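Local coordinates for protein putative methylase (Clostridium difficile, PDB 3LDU) that probably methylates guanine bases of ribosomal RNA through a Rossmann-like methyltransferase domain, here holding GTP in its nucleotide pocket, at residues Ile265-Ile270 with Phe288-Ala293. Residues are numbered along the deposited sequence; the frame is centred on the assembly and turned at random.
Sequences IDEESI and FNVGDA. With GTP (guanosine-5'-triphosphate), chain B.
In the beta-alpha-beta unit of the Rossmann-like methyltransferase domain, the turn after strand 260-264 and the start of helix 267-280 pack against the end of strand 286-290 and its following loop. GTP sits where the loops meet, probably at the cofactor's adenosine site; Asp264, the acidic end of the second strand, binds it through OD2, which also accepts from Asp266 N. Asp266 is the helix N-cap: its CG lies anti to the backbone N (chi1 -177°), and OD1 accepts from Ser269 N at 3.2 Å, met from above the carboxylate plane. One turn on, Ile270 CD1 rests 3.4 Å from Asn289 O, while its CG2 meets Phe288 CB at 3.9 Å, the side chains crossing obliquely. Val290 CG2 touches Glu267 CA and CB at the exposed edge. Ile265, with CG1 in the crowded position between N and carbonyl carbon (chi1 61°), lies over the guanine: CD1 is 3.8 Å from GTP C5, and CG2 3.3 Å from Gly291 O. The loop lines the base edge, with Gly291 O a very short 2.5 Å from GTP N2. Ala293 N approaches GTP N1 to 2.9 Å, donor facing donor in the usual tautomer. Asp292 OD1, held by Thr294, takes a weak bond from N1 but stands 3.0 Å from GTP O6, acceptor facing acceptor. Van der Waals packing, partly methyls on carbonyl oxygens, joins the segments; the mismatched edge would better suit adenine, consistent with an S-adenosylmethionine site.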
loop_
_atom_site.group_PDB
_atom_site.type_symbol
_atom_site.label_atom_id
_atom_site.label_comp_id
_atom_site.label_asym_id
_atom_site.label_seq_id
_atom_site.Cartn_x
_atom_site.Cartn_y
_atom_site.Cartn_z
ATOM N N ILE A 265 9.896 23.712 -4.235
ATOM C CA ILE A 265 10.043 24.908 -5.068
ATOM C C ILE A 265 8.964 25.016 -6.148
ATOM O O ILE A 265 8.857 26.044 -6.825
ATOM C CB ILE A 265 11.433 25.019 -5.731
ATOM C CG1 ILE A 265 11.679 23.819 -6.657
ATOM C CG2 ILE A 265 12.524 25.186 -4.672
ATOM C CD1 ILE A 265 12.957 23.927 -7.458
ATOM N N ASP A 266 8.176 23.951 -6.316
ATOM C CA ASP A 266 7.067 23.953 -7.270
ATOM C C ASP A 266 5.814 24.465 -6.559
ATOM O O ASP A 266 5.192 23.749 -5.775
ATOM C CB ASP A 266 6.847 22.533 -7.831
ATOM C CG ASP A 266 5.746 22.464 -8.907
ATOM O OD1 ASP A 266 4.871 23.344 -8.961
ATOM O OD2 ASP A 266 5.761 21.509 -9.709
ATOM N N GLU A 267 5.459 25.712 -6.833
ATOM C CA GLU A 267 4.380 26.393 -6.128
ATOM C C GLU A 267 3.046 25.686 -6.340
ATOM O O GLU A 267 2.217 25.616 -5.440
ATOM C CB GLU A 267 4.289 27.840 -6.598
ATOM C CG GLU A 267 3.235 28.637 -5.879
ATOM C CD GLU A 267 3.151 30.070 -6.350
ATOM O OE1 GLU A 267 3.982 30.497 -7.185
ATOM O OE2 GLU A 267 2.244 30.772 -5.873
ATOM N N GLU A 268 2.842 25.176 -7.547
ATOM C CA GLU A 268 1.624 24.440 -7.857
ATOM C C GLU A 268 1.547 23.166 -7.014
ATOM O O GLU A 268 0.470 22.786 -6.586
ATOM C CB GLU A 268 1.565 24.122 -9.347
ATOM C CG GLU A 268 0.472 23.173 -9.752
ATOM C CD GLU A 268 0.228 23.207 -11.243
ATOM O OE1 GLU A 268 0.651 24.192 -11.882
ATOM O OE2 GLU A 268 -0.390 22.260 -11.773
ATOM N N SER A 269 2.691 22.531 -6.746
ATOM C CA SER A 269 2.694 21.333 -5.916
ATOM C C SER A 269 2.272 21.641 -4.489
ATOM O O SER A 269 1.567 20.855 -3.863
ATOM C CB SER A 269 4.060 20.638 -5.941
ATOM O OG SER A 269 4.251 20.011 -7.195
ATOM N N ILE A 270 2.712 22.781 -3.973
ATOM C CA ILE A 270 2.301 23.217 -2.641
ATOM C C ILE A 270 0.786 23.466 -2.585
ATOM O O ILE A 270 0.114 23.077 -1.622
ATOM C CB ILE A 270 3.069 24.479 -2.194
ATOM C CG1 ILE A 270 4.564 24.168 -2.066
ATOM C CG2 ILE A 270 2.504 25.029 -0.883
ATOM C CD1 ILE A 270 4.856 23.000 -1.158
ATOM N N PHE A 288 2.496 23.471 4.681
ATOM C CA PHE A 288 3.210 23.362 3.413
ATOM C C PHE A 288 3.571 24.770 2.962
ATOM O O PHE A 288 2.747 25.681 3.074
ATOM C CB PHE A 288 2.304 22.769 2.332
ATOM C CG PHE A 288 1.935 21.317 2.535
ATOM C CD1 PHE A 288 2.854 20.304 2.276
ATOM C CD2 PHE A 288 0.655 20.967 2.912
ATOM C CE1 PHE A 288 2.501 18.953 2.428
ATOM C CE2 PHE A 288 0.297 19.632 3.061
ATOM C CZ PHE A 288 1.226 18.629 2.823
ATOM N N ASN A 289 4.790 24.941 2.458
ATOM C CA ASN A 289 5.277 26.239 1.979
ATOM C C ASN A 289 6.217 26.069 0.793
ATOM O O ASN A 289 6.899 25.052 0.670
ATOM C CB ASN A 289 6.049 26.973 3.082
ATOM C CG ASN A 289 5.148 27.529 4.164
ATOM O OD1 ASN A 289 4.299 28.385 3.907
ATOM N ND2 ASN A 289 5.337 27.047 5.391
ATOM N N VAL A 290 6.267 27.072 -0.074
ATOM C CA VAL A 290 7.347 27.124 -1.054
ATOM C C VAL A 290 8.653 27.325 -0.295
ATOM O O VAL A 290 8.742 28.163 0.596
ATOM C CB VAL A 290 7.127 28.258 -2.077
ATOM C CG1 VAL A 290 8.336 28.405 -2.992
ATOM C CG2 VAL A 290 5.874 27.977 -2.892
ATOM N N GLY A 291 9.655 26.514 -0.623
ATOM C CA GLY A 291 10.959 26.606 0.008
ATOM C C GLY A 291 11.969 25.753 -0.737
ATOM O O GLY A 291 11.598 24.850 -1.489
ATOM N N ASP A 292 13.250 26.051 -0.521
ATOM C CA ASP A 292 14.371 25.372 -1.171
ATOM C C ASP A 292 15.068 24.466 -0.142
ATOM O O ASP A 292 15.662 24.957 0.816
ATOM C CB ASP A 292 15.326 26.465 -1.704
ATOM C CG ASP A 292 16.529 25.920 -2.479
ATOM O OD1 ASP A 292 16.738 24.689 -2.553
ATOM O OD2 ASP A 292 17.284 26.766 -3.020
ATOM N N ALA A 293 14.979 23.146 -0.336
ATOM C CA ALA A 293 15.574 22.158 0.571
ATOM C C ALA A 293 17.072 22.369 0.817
ATOM O O ALA A 293 17.574 22.030 1.889
ATOM C CB ALA A 293 15.348 20.747 0.031
HETATM P PG GTP B . 5.074 13.130 -3.559
HETATM O O1G GTP B . 5.322 13.609 -2.144
HETATM O O2G GTP B . 4.420 11.777 -3.496
HETATM O O3G GTP B . 4.131 14.056 -4.292
HETATM O O3B GTP B . 6.501 13.046 -4.322
HETATM P PB GTP B . 6.870 14.123 -5.468
HETATM O O1B GTP B . 6.595 13.482 -6.807
HETATM O O2B GTP B . 6.037 15.369 -5.334
HETATM O O3A GTP B . 8.443 14.487 -5.394
HETATM P PA GTP B . 9.228 14.515 -6.812
HETATM O O1A GTP B . 8.387 15.284 -7.807
HETATM O O2A GTP B . 9.472 13.112 -7.318
HETATM O "O5'" GTP B . 10.599 15.324 -6.614
HETATM C "C5'" GTP B . 10.777 15.937 -5.376
HETATM C "C4'" GTP B . 10.203 17.346 -5.459
HETATM O "O4'" GTP B . 11.260 18.198 -5.114
HETATM C "C3'" GTP B . 9.712 17.827 -6.826
HETATM O "O3'" GTP B . 8.355 18.192 -6.690
HETATM C "C2'" GTP B . 10.535 19.068 -7.163
HETATM O "O2'" GTP B . 9.740 20.175 -7.540
HETATM C "C1'" GTP B . 11.147 19.404 -5.826
HETATM N N9 GTP B . 12.490 19.995 -5.856
HETATM C C8 GTP B . 13.510 19.888 -6.764
HETATM N N7 GTP B . 14.551 20.627 -6.293
HETATM C C5 GTP B . 14.191 21.196 -5.114
HETATM C C6 GTP B . 14.851 22.032 -4.219
HETATM O O6 GTP B . 16.014 22.413 -4.429
HETATM N N1 GTP B . 14.179 22.430 -3.082
HETATM C C2 GTP B . 12.884 22.014 -2.832
HETATM N N2 GTP B . 12.290 22.413 -1.719
HETATM N N3 GTP B . 12.210 21.185 -3.725
HETATM C C4 GTP B . 12.886 20.796 -4.836
#